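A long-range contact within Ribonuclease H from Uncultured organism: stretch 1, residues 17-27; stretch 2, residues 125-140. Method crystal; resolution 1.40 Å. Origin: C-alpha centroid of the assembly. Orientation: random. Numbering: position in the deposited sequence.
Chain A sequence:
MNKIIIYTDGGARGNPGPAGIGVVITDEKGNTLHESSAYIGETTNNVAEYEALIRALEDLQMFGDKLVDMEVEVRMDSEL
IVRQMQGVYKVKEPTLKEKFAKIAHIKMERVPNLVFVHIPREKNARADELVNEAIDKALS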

# COMPACT_ATOMS: atom_id res chain seq x y z
N GLY A 17 14.12 -11.51 -2.98
CA GLY A 17 14.84 -10.94 -4.10
C GLY A 17 14.58 -9.44 -4.19
O GLY A 17 13.81 -8.91 -3.38
N PRO A 18 15.22 -8.77 -5.15
CA PRO A 18 15.02 -7.33 -5.38
C PRO A 18 13.53 -6.96 -5.40
O PRO A 18 12.74 -7.56 -6.13
N ALA A 19 13.15 -6.00 -4.57
CA ALA A 19 11.74 -5.73 -4.32
C ALA A 19 11.40 -4.25 -4.46
O ALA A 19 12.27 -3.39 -4.30
N GLY A 20 10.13 -3.98 -4.70
CA GLY A 20 9.67 -2.63 -4.96
C GLY A 20 8.29 -2.41 -4.39
O GLY A 20 7.53 -3.35 -4.17
N ILE A 21 7.94 -1.13 -4.23
CA ILE A 21 6.59 -0.75 -3.81
C ILE A 21 6.04 0.30 -4.75
O ILE A 21 6.80 1.05 -5.38
N GLY A 22 4.71 0.34 -4.84
CA GLY A 22 4.01 1.33 -5.66
C GLY A 22 2.77 1.82 -4.93
O GLY A 22 2.06 1.04 -4.31
N VAL A 23 2.60 3.13 -4.91
CA VAL A 23 1.43 3.76 -4.32
C VAL A 23 0.90 4.79 -5.32
O VAL A 23 1.66 5.62 -5.84
N VAL A 24 -0.40 4.73 -5.59
CA VAL A 24 -1.07 5.76 -6.38
C VAL A 24 -2.14 6.38 -5.49
O VAL A 24 -2.91 5.66 -4.83
N ILE A 25 -2.19 7.70 -5.45
CA ILE A 25 -3.20 8.40 -4.68
C ILE A 25 -3.98 9.33 -5.58
O ILE A 25 -3.38 10.09 -6.36
N THR A 26 -5.30 9.18 -5.57
CA THR A 26 -6.18 10.04 -6.37
C THR A 26 -7.20 10.74 -5.50
O THR A 26 -7.48 10.33 -4.37
N ASP A 27 -7.89 11.72 -6.08
CA ASP A 27 -9.09 12.24 -5.46
C ASP A 27 -10.32 11.48 -5.95
O ASP A 27 -10.21 10.46 -6.66
N ALA A 125 -3.26 -1.92 -12.11
CA ALA A 125 -2.13 -1.99 -13.03
C ALA A 125 -1.13 -0.85 -12.84
O ALA A 125 0.07 -1.06 -12.97
N ARG A 126 -1.60 0.34 -12.45
CA ARG A 126 -0.68 1.47 -12.27
C ARG A 126 0.32 1.21 -11.13
O ARG A 126 1.53 1.37 -11.30
N ALA A 127 -0.20 0.81 -9.98
CA ALA A 127 0.67 0.50 -8.84
C ALA A 127 1.65 -0.62 -9.19
O ALA A 127 2.80 -0.60 -8.76
N ASP A 128 1.18 -1.65 -9.89
CA ASP A 128 2.08 -2.69 -10.37
C ASP A 128 3.20 -2.15 -11.25
O ASP A 128 4.36 -2.58 -11.13
N GLU A 129 2.87 -1.24 -12.16
CA GLU A 129 3.87 -0.62 -13.01
C GLU A 129 4.91 0.12 -12.17
O GLU A 129 6.11 0.05 -12.45
N LEU A 130 4.45 0.77 -11.11
CA LEU A 130 5.36 1.54 -10.26
C LEU A 130 6.35 0.62 -9.54
O LEU A 130 7.53 0.94 -9.41
N VAL A 131 5.86 -0.52 -9.07
CA VAL A 131 6.74 -1.53 -8.47
C VAL A 131 7.84 -1.92 -9.46
O VAL A 131 9.02 -1.92 -9.13
N ASN A 132 7.42 -2.28 -10.67
CA ASN A 132 8.36 -2.82 -11.64
C ASN A 132 9.31 -1.76 -12.20
O ASN A 132 10.48 -2.05 -12.43
N GLU A 133 8.86 -0.52 -12.24
CA GLU A 133 9.72 0.60 -12.60
C GLU A 133 10.87 0.75 -11.60
O GLU A 133 12.04 0.88 -11.99
N ALA A 134 10.54 0.66 -10.32
CA ALA A 134 11.52 0.80 -9.26
C ALA A 134 12.52 -0.34 -9.29
O ALA A 134 13.72 -0.11 -9.15
N ILE A 135 12.04 -1.58 -9.42
CA ILE A 135 12.95 -2.72 -9.47
C ILE A 135 13.85 -2.68 -10.71
O ILE A 135 15.08 -2.82 -10.60
N ASP A 136 13.26 -2.39 -11.87
CA ASP A 136 14.04 -2.33 -13.11
C ASP A 136 15.14 -1.29 -12.96
O ASP A 136 16.26 -1.49 -13.46
N LYS A 137 14.81 -0.14 -12.38
CA LYS A 137 15.76 0.96 -12.32
C LYS A 137 16.91 0.63 -11.36
O LYS A 137 18.07 0.83 -11.70
N ALA A 138 16.59 -0.10 -10.30
CA ALA A 138 17.59 -0.50 -9.31
C ALA A 138 18.54 -1.55 -9.88
O ALA A 138 19.75 -1.50 -9.62
N LEU A 139 18.03 -2.40 -10.76
CA LEU A 139 18.82 -3.48 -11.34
C LEU A 139 19.65 -3.01 -12.53
O LEU A 139 20.57 -3.70 -12.96
N SER A 140 19.23 -1.91 -13.14
CA SER A 140 19.80 -1.45 -14.40
C SER A 140 21.23 -0.96 -14.20
O SER A 140 21.97 -0.75 -15.17
OXT SER A 140 21.72 -0.85 -13.08

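The contact between strand 17-26 and helix 125-139 is close and almost wholly apolar. The axes approach to 6.0 Å and their N-to-C directions differ by 143°, so the helix runs roughly antiparallel to the strand, and 554 Å² is buried between them.

Backbone proximity comes first, because two glycines permit it. G20 CA lies 4.7 Å from V131 CA, and G22 CA lies 4.7 Å from A127 CA. A CB built ideally on either glycine would point toward the helix: on G20 it would fall 2.8 Å from V131 O, and on G22 2.3 Å from A127 O and 2.9 Å from L130 CB, all clashes. Helix side chains pack instead against bare strand backbone. V131, whose CA-to-CB bond points sideways, has chi1 t (169°) and brings CG2 to 3.5 Å from G22 N and CG1 to 3.7 Å from G20 O. I135 points toward the strand with chi1 m and chi2 t, placing its CG1 3.6 Å from G20 N and also 3.6 Å from A19 C. L130, likewise directed toward the strand (chi1 m, chi2 t), sets CB 3.8 Å from G22 CA and CD1 3.5 Å from V23 O.

Contacts between apolar side chains flank this glycine region along the strand. Strand alternation turns P18 and V24 toward the helix, whereas A19, I21, V23 and I25 point away. P18, with a C-gamma exo pucker, has CB 4.1 Å from I135 CG2 and CG 4.0 Å from L139 CD2; L139 (chi1 m, chi2 t) is exposed and covers the proline from the last helical turn. At the other end V24, chi1 t (179°), has the largest area covered by the opposing stretch, 79 Å². Its CG2 meets L130 CD1 at 3.7 Å and, more loosely, A127 CB at 4.4 Å.

The polar side chain of R126 contributes by packing. Its CA-to-CB bond points sideways, but the m, t, p rotamer with chi4 at 180° brings the end nearer, so that V24 CG1 lies over one face of the guanidinium, 3.6 Å from R126 CZ. T26 CG2 approaches R126 NH1 at 4.3 Å, obliquely, while R126 NH2 is hydrogen-bonded elsewhere in the structure.

No hydrogen bond crosses between the stretches. T26 (chi1 p) uses its hydroxyl within stretch 1, OG1 donating to D27 O at 2.9 Å; at the chain terminus S140 OG donates to K137 O at 2.8 Å.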

# COMPACT_ATOMS: atom_id res chain seq x y z
CB PRO A 18 15.67 -7.11 -6.75
CG PRO A 18 16.72 -8.20 -6.84
CD PRO A 18 16.04 -9.38 -6.21
CB ALA A 19 11.31 -6.25 -2.96
CB ILE A 21 6.57 -0.25 -2.35
CG1 ILE A 21 7.46 0.99 -2.18
CG2 ILE A 21 6.97 -1.39 -1.40
CD1 ILE A 21 7.42 1.57 -0.81
CB VAL A 23 1.80 4.51 -3.01
CG1 VAL A 23 0.56 5.15 -2.40
CG2 VAL A 23 2.51 3.56 -2.00
CB VAL A 24 -1.77 5.16 -7.63
CG1 VAL A 24 -2.49 6.24 -8.41
CG2 VAL A 24 -0.76 4.41 -8.50
CB ILE A 25 -2.59 9.22 -3.52
CG1 ILE A 25 -1.58 8.36 -2.76
CG2 ILE A 25 -3.69 9.78 -2.61
CD1 ILE A 25 -1.03 9.01 -1.49
CB THR A 26 -6.92 9.27 -7.50
OG1 THR A 26 -8.06 8.58 -6.97
CG2 THR A 26 -5.98 8.28 -8.20
CB ASP A 27 -9.22 13.76 -5.67
CG ASP A 27 -9.47 14.15 -7.13
OD1 ASP A 27 -9.79 13.29 -7.98
OD2 ASP A 27 -9.42 15.36 -7.40
CB ALA A 125 -2.60 -2.05 -14.47
CB ARG A 126 -1.46 2.75 -11.99
CG ARG A 126 -2.09 3.40 -13.21
CD ARG A 126 -2.92 4.60 -12.80
NE ARG A 126 -2.10 5.71 -12.32
CZ ARG A 126 -2.60 6.88 -11.91
NH1 ARG A 126 -3.91 6.99 -11.73
NH2 ARG A 126 -1.80 7.88 -11.58
CB ALA A 127 -0.14 0.15 -7.62
CB ASP A 128 1.30 -3.80 -11.09
CG ASP A 128 2.20 -4.85 -11.70
OD1 ASP A 128 2.63 -5.76 -10.97
OD2 ASP A 128 2.56 -4.71 -12.89
CB GLU A 129 3.23 0.35 -14.02
CG GLU A 129 2.10 -0.24 -14.84
CD GLU A 129 1.29 0.82 -15.60
OE1 GLU A 129 1.70 2.00 -15.62
OE2 GLU A 129 0.24 0.47 -16.17
CB LEU A 130 4.55 2.36 -9.24
CG LEU A 130 3.71 3.49 -9.83
CD1 LEU A 130 2.93 4.20 -8.72
CD2 LEU A 130 4.59 4.48 -10.57
CB VAL A 131 5.93 -2.80 -8.08
CG1 VAL A 131 6.87 -3.95 -7.71
CG2 VAL A 131 4.98 -2.49 -6.92
CB ASN A 132 7.60 -3.52 -12.76
CG ASN A 132 7.07 -4.88 -12.34
OD1 ASN A 132 5.87 -5.07 -12.17
ND2 ASN A 132 7.98 -5.78 -11.98
CB GLU A 133 8.89 1.89 -12.66
CG GLU A 133 9.62 3.12 -13.16
CD GLU A 133 8.73 4.36 -13.17
OE1 GLU A 133 7.49 4.21 -13.25
OE2 GLU A 133 9.25 5.48 -12.97
CB ALA A 134 10.83 0.89 -7.89
CB ILE A 135 12.22 -4.07 -9.39
CG1 ILE A 135 11.43 -4.16 -8.08
CG2 ILE A 135 13.23 -5.22 -9.45
CD1 ILE A 135 10.45 -5.33 -8.06
CB ASP A 136 13.15 -1.95 -14.29
CG ASP A 136 12.24 -3.08 -14.75
OD1 ASP A 136 12.48 -4.24 -14.36
OD2 ASP A 136 11.30 -2.79 -15.52
CB LYS A 137 15.07 2.27 -11.92
CG LYS A 137 16.00 3.48 -11.94
CD LYS A 137 15.22 4.80 -11.93
CE LYS A 137 16.07 5.97 -12.44
NZ LYS A 137 17.36 6.15 -11.71
CB ALA A 138 16.90 -1.04 -8.05
CB LEU A 139 17.92 -4.64 -11.77
CG LEU A 139 17.19 -5.33 -10.62
CD1 LEU A 139 16.48 -6.59 -11.09
CD2 LEU A 139 18.17 -5.65 -9.50
CB SER A 140 18.94 -0.34 -14.99
OG SER A 140 19.13 0.87 -14.27